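Local coordinates for B-cell lymphoma 3 protein (Homo sapiens, PDB 1K1A), which regulates transcription of NF-kappa-B target genes, inhibiting nuclear translocation of p50 in the cytoplasm and acting as a transcriptional activator in the nucleus, at residues T11-A16 against Q47-L52; T81-A86 against L107-R112. One frame throughout, in Å; residues are numbered along the deposited sequence.

How the interactions relate
Both contacts belong to the ankyrin repeat domain of the protein. Interaction 1 joins ANK 1 to ANK 2 through the first turns of helices 12-18 and 49-55. Interaction 2 sets the first turn of helix 82-88 in ANK 3 against the loop that follows helix 92-101 and leads toward ANK 4. Their centres lie 18 Å apart, and they follow one another along the chain. They also touch: H51 ND1 lies 3.5 Å from L85 CD1, and L50 CD2 lies 4.3 Å from A82 CB. Helix 49-55 is thus packed between helices 12-18 and 82-88. Each contact uses a histidine, H14 or H84, three residues after the threonine at the N-cap position; the T11 side chain makes no capping bond.

Interaction 1. Residues T11-A16 against Q47-L52; sequences TPLHIA and QTPLHL
The H14 ring lies beside the start of helix 49-55, with the P49 ring over one of its faces. P49 CD sits 3.9 Å from the H14 ring centroid, 29° off the ring normal, which makes a CH-pi contact. H14 CE1 and NE2 are the ring atoms nearest to P49 CD. H14 CG is anti to the carbonyl carbon (chi1 -67°), and this carries the ring across to the neighbouring helix. L52 comes to the same ring at its edge. Its CD1 lies 3.5 Å from H14 ND1, and the two side chains cross at about a right angle.

L13 meets the CB-CG side of P49, and P49 CG is shared with the H14 ring. L13 CG lies 3.8 Å from P49 CG, and L13 CD2 rests on the same proline atom. The sequences TPLHIA and QTPLHL both carry the TPLH motif of ankyrin repeats, in which the threonine precedes the first helix. Here the leucine and histidine of the ANK 1 motif meet the proline of the ANK 2 motif. T48 caps its own helix: its OG1 accepts from H51 N at 3.3 Å, in a nearly straight bond (168°). H14 NE2 has a weak hydrogen bond to I41 O in the intervening loop. L28 and F32 of helix 22-34 also touch the L13 side chain.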
loop_
_atom_site.group_PDB
_atom_site.type_symbol
_atom_site.label_atom_id
_atom_site.label_comp_id
_atom_site.label_asym_id
_atom_site.label_seq_id
_atom_site.Cartn_x
_atom_site.Cartn_y
_atom_site.Cartn_z
ATOM N N THR A 11 -5.201 13.065 -26.684
ATOM C CA THR A 11 -5.661 12.054 -25.742
ATOM C C THR A 11 -7.073 12.375 -25.274
ATOM O O THR A 11 -7.280 12.860 -24.164
ATOM C CB THR A 11 -4.734 12.006 -24.523
ATOM O OG1 THR A 11 -4.338 13.323 -24.169
ATOM C CG2 THR A 11 -3.463 11.195 -24.771
ATOM N N PRO A 12 -8.044 12.098 -26.135
ATOM C CA PRO A 12 -9.448 12.419 -25.860
ATOM C C PRO A 12 -10.006 11.648 -24.671
ATOM O O PRO A 12 -10.786 12.208 -23.891
ATOM C CB PRO A 12 -10.153 11.997 -27.150
ATOM C CG PRO A 12 -9.246 10.962 -27.732
ATOM C CD PRO A 12 -7.867 11.477 -27.461
ATOM N N LEU A 13 -9.608 10.389 -24.519
ATOM C CA LEU A 13 -10.103 9.587 -23.411
ATOM C C LEU A 13 -9.506 10.085 -22.102
ATOM O O LEU A 13 -10.189 10.137 -21.081
ATOM C CB LEU A 13 -9.787 8.105 -23.631
ATOM C CG LEU A 13 -10.435 7.103 -22.675
ATOM C CD1 LEU A 13 -11.933 7.344 -22.527
ATOM C CD2 LEU A 13 -10.165 5.664 -23.152
ATOM N N HIS A 14 -8.232 10.454 -22.133
ATOM C CA HIS A 14 -7.591 11.002 -20.944
ATOM C C HIS A 14 -8.344 12.245 -20.497
ATOM O O HIS A 14 -8.644 12.404 -19.319
ATOM C CB HIS A 14 -6.126 11.347 -21.218
ATOM C CG HIS A 14 -5.267 10.149 -21.489
ATOM N ND1 HIS A 14 -4.359 9.660 -20.575
ATOM C CD2 HIS A 14 -5.176 9.348 -22.575
ATOM C CE1 HIS A 14 -3.751 8.603 -21.080
ATOM N NE2 HIS A 14 -4.220 8.397 -22.297
ATOM N N ILE A 15 -8.653 13.116 -21.452
ATOM C CA ILE A 15 -9.374 14.360 -21.171
ATOM C C ILE A 15 -10.762 14.112 -20.583
ATOM O O ILE A 15 -11.141 14.733 -19.590
ATOM C CB ILE A 15 -9.507 15.197 -22.453
ATOM C CG1 ILE A 15 -8.135 15.535 -23.032
ATOM C CG2 ILE A 15 -10.346 16.440 -22.196
ATOM C CD1 ILE A 15 -7.248 16.332 -22.117
ATOM N N ALA A 16 -11.516 13.207 -21.202
ATOM C CA ALA A 16 -12.856 12.869 -20.734
ATOM C C ALA A 16 -12.829 12.417 -19.275
ATOM O O ALA A 16 -13.743 12.719 -18.504
ATOM C CB ALA A 16 -13.485 11.784 -21.618
ATOM N N GLN A 47 0.702 7.909 -18.054
ATOM C CA GLN A 47 -0.554 7.599 -17.387
ATOM C C GLN A 47 -1.551 7.063 -18.402
ATOM O O GLN A 47 -1.689 7.614 -19.494
ATOM C CB GLN A 47 -1.168 8.865 -16.770
ATOM C CG GLN A 47 -0.232 9.669 -15.891
ATOM C CD GLN A 47 -0.817 11.012 -15.505
ATOM O OE1 GLN A 47 -1.357 11.726 -16.350
ATOM N NE2 GLN A 47 -0.718 11.358 -14.230
ATOM N N THR A 48 -2.246 5.992 -18.044
ATOM C CA THR A 48 -3.374 5.529 -18.831
ATOM C C THR A 48 -4.601 6.245 -18.304
ATOM O O THR A 48 -4.549 6.876 -17.245
ATOM C CB THR A 48 -3.585 4.021 -18.663
ATOM O OG1 THR A 48 -3.909 3.728 -17.294
ATOM C CG2 THR A 48 -2.285 3.244 -18.913
ATOM N N PRO A 49 -5.701 6.175 -19.041
ATOM C CA PRO A 49 -6.978 6.706 -18.552
ATOM C C PRO A 49 -7.386 6.130 -17.185
ATOM O O PRO A 49 -7.943 6.870 -16.372
ATOM C CB PRO A 49 -7.961 6.297 -19.644
ATOM C CG PRO A 49 -7.130 6.318 -20.884
ATOM C CD PRO A 49 -5.793 5.700 -20.435
ATOM N N LEU A 50 -7.072 4.855 -16.914
ATOM C CA LEU A 50 -7.417 4.257 -15.628
ATOM C C LEU A 50 -6.628 4.902 -14.483
ATOM O O LEU A 50 -7.187 5.182 -13.416
ATOM C CB LEU A 50 -7.210 2.731 -15.643
ATOM C CG LEU A 50 -7.537 1.948 -14.356
ATOM C CD1 LEU A 50 -8.998 2.169 -13.920
ATOM C CD2 LEU A 50 -7.260 0.483 -14.554
ATOM N N HIS A 51 -5.335 5.125 -14.700
ATOM C CA HIS A 51 -4.515 5.805 -13.707
ATOM C C HIS A 51 -5.187 7.128 -13.375
ATOM O O HIS A 51 -5.286 7.510 -12.215
ATOM C CB HIS A 51 -3.115 6.116 -14.253
ATOM C CG HIS A 51 -2.256 4.907 -14.493
ATOM N ND1 HIS A 51 -2.147 3.866 -13.594
ATOM C CD2 HIS A 51 -1.429 4.601 -15.521
ATOM C CE1 HIS A 51 -1.308 2.963 -14.069
ATOM N NE2 HIS A 51 -0.863 3.382 -15.238
ATOM N N LEU A 52 -5.615 7.843 -14.416
ATOM C CA LEU A 52 -6.235 9.153 -14.242
ATOM C C LEU A 52 -7.566 9.089 -13.495
ATOM O O LEU A 52 -7.901 9.992 -12.719
ATOM C CB LEU A 52 -6.399 9.854 -15.591
ATOM C CG LEU A 52 -5.089 10.423 -16.140
ATOM C CD1 LEU A 52 -5.300 11.094 -17.510
ATOM C CD2 LEU A 52 -4.486 11.395 -15.140
#

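Interaction 2. Residues T81-A86 against L107-R112; sequences TAAHLA and LDLEAR
T81 and A83, at the start of helix 82-88, face the type I turn D108-A111, with T81 CA and A111 CA 7.5 Å apart. A111 points its methyl at the helix. Its CB meets T81 CG2 at 3.8 Å and also approaches the end of the H84 ring. H84 has CG anti to its carbonyl carbon (chi1 -72°), which brings the imidazole toward the loop. A111 O lies at the ring edge, near its plane, 3.2 Å from H84 NE2. Earlier in the turn, L109 CD2 touches A83 CB at 4.2 Å.

A water donates to D108 O at 3.0 Å. It also reaches T81 OG1, but this end is less certain because the position of that atom is. The turn has its own bonds. D108 OD1 accepts from E110 N at 3.0 Å, forming an Asx turn. The donor approaches from above the carboxylate plane, 42° out of it. The turn belongs to the loop that leads from one ankyrin repeat toward the next.

L107 and L109 both touch L99 of helix 92-101, while A82 and A86 meet L98 and L95 of that helix. L85 packs on H51 and V54 of helix 49-55.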
loop_
_atom_site.group_PDB
_atom_site.type_symbol
_atom_site.label_atom_id
_atom_site.label_comp_id
_atom_site.label_asym_id
_atom_site.label_seq_id
_atom_site.Cartn_x
_atom_site.Cartn_y
_atom_site.Cartn_z
ATOM N N THR A 81 0.804 0.609 -9.871
ATOM C CA THR A 81 -0.399 0.020 -10.460
ATOM C C THR A 81 -1.578 0.865 -10.008
ATOM O O THR A 81 -1.417 1.773 -9.201
ATOM C CB THR A 81 -0.628 -1.438 -9.983
ATOM O OG1 THR A 81 -0.796 -1.463 -8.551
ATOM C CG2 THR A 81 0.622 -2.323 -10.239
ATOM N N ALA A 82 -2.761 0.567 -10.531
ATOM C CA ALA A 82 -3.975 1.256 -10.111
ATOM C C ALA A 82 -4.149 1.174 -8.588
ATOM O O ALA A 82 -4.533 2.154 -7.937
ATOM C CB ALA A 82 -5.166 0.658 -10.810
ATOM N N ALA A 83 -3.863 0.004 -8.026
ATOM C CA ALA A 83 -3.992 -0.212 -6.589
ATOM C C ALA A 83 -3.058 0.684 -5.781
ATOM O O ALA A 83 -3.466 1.236 -4.755
ATOM C CB ALA A 83 -3.767 -1.682 -6.237
ATOM N N HIS A 84 -1.805 0.814 -6.235
ATOM C CA HIS A 84 -0.830 1.679 -5.572
ATOM C C HIS A 84 -1.356 3.110 -5.555
ATOM O O HIS A 84 -1.244 3.819 -4.554
ATOM C CB HIS A 84 0.522 1.707 -6.324
ATOM C CG HIS A 84 1.341 0.451 -6.217
ATOM N ND1 HIS A 84 2.175 0.186 -5.145
ATOM C CD2 HIS A 84 1.540 -0.555 -7.099
ATOM C CE1 HIS A 84 2.810 -0.955 -5.354
ATOM N NE2 HIS A 84 2.445 -1.424 -6.533
ATOM N N LEU A 85 -1.884 3.551 -6.690
ATOM C CA LEU A 85 -2.355 4.933 -6.813
ATOM C C LEU A 85 -3.572 5.203 -5.939
ATOM O O LEU A 85 -3.694 6.287 -5.361
ATOM C CB LEU A 85 -2.653 5.287 -8.275
ATOM C CG LEU A 85 -1.436 5.382 -9.200
ATOM C CD1 LEU A 85 -1.886 5.624 -10.631
ATOM C CD2 LEU A 85 -0.495 6.502 -8.738
ATOM N N ALA A 86 -4.470 4.224 -5.837
ATOM C CA ALA A 86 -5.629 4.359 -4.952
ATOM C C ALA A 86 -5.176 4.535 -3.506
ATOM O O ALA A 86 -5.751 5.335 -2.765
ATOM C CB ALA A 86 -6.577 3.175 -5.086
ATOM N N LEU A 107 -5.405 -9.175 -11.177
ATOM C CA LEU A 107 -4.876 -8.163 -10.262
ATOM C C LEU A 107 -4.047 -8.815 -9.159
ATOM O O LEU A 107 -4.519 -9.723 -8.490
ATOM C CB LEU A 107 -6.028 -7.354 -9.658
ATOM C CG LEU A 107 -5.729 -5.973 -9.071
ATOM C CD1 LEU A 107 -7.016 -5.152 -8.934
ATOM C CD2 LEU A 107 -5.027 -6.082 -7.734
ATOM N N ASP A 108 -2.818 -8.338 -8.968
ATOM C CA ASP A 108 -1.903 -8.929 -7.986
ATOM C C ASP A 108 -1.525 -7.887 -6.957
ATOM O O ASP A 108 -0.844 -6.913 -7.274
ATOM C CB ASP A 108 -0.638 -9.431 -8.694
ATOM C CG ASP A 108 0.192 -10.381 -7.832
ATOM O OD1 ASP A 108 0.064 -10.367 -6.576
ATOM O OD2 ASP A 108 1.005 -11.184 -8.338
ATOM N N LEU A 109 -1.960 -8.079 -5.718
ATOM C CA LEU A 109 -1.677 -7.082 -4.677
ATOM C C LEU A 109 -0.245 -7.137 -4.177
ATOM O O LEU A 109 0.175 -6.307 -3.359
ATOM C CB LEU A 109 -2.665 -7.201 -3.512
ATOM C CG LEU A 109 -4.125 -6.849 -3.840
ATOM C CD1 LEU A 109 -5.048 -7.217 -2.678
ATOM C CD2 LEU A 109 -4.286 -5.376 -4.214
ATOM N N GLU A 110 0.523 -8.097 -4.668
ATOM C CA GLU A 110 1.931 -8.175 -4.274
ATOM C C GLU A 110 2.829 -7.381 -5.223
ATOM O O GLU A 110 4.053 -7.375 -5.080
ATOM C CB GLU A 110 2.382 -9.629 -4.163
ATOM C CG GLU A 110 1.709 -10.370 -3.017
ATOM C CD GLU A 110 1.417 -9.466 -1.830
ATOM O OE1 GLU A 110 0.241 -9.398 -1.413
ATOM O OE2 GLU A 110 2.356 -8.826 -1.304
ATOM N N ALA A 111 2.209 -6.680 -6.170
ATOM C CA ALA A 111 2.951 -5.830 -7.113
ATOM C C ALA A 111 3.893 -4.853 -6.400
ATOM O O ALA A 111 3.512 -4.211 -5.419
ATOM C CB ALA A 111 1.974 -5.058 -8.015
ATOM N N ARG A 112 5.112 -4.719 -6.912
ATOM C CA ARG A 112 6.095 -3.804 -6.323
ATOM C C ARG A 112 6.353 -2.624 -7.263
ATOM O O ARG A 112 6.639 -2.831 -8.444
ATOM C CB ARG A 112 7.421 -4.529 -6.035
ATOM C CG ARG A 112 7.278 -5.902 -5.321
ATOM C CD ARG A 112 6.607 -5.826 -3.965
ATOM N NE ARG A 112 6.420 -7.144 -3.333
ATOM C CZ ARG A 112 7.371 -7.790 -2.665
ATOM N NH1 ARG A 112 8.586 -7.268 -2.568
ATOM N NH2 ARG A 112 7.114 -8.971 -2.107
HETATM O O HOH W 1 -2.097 -4.281 -8.035
#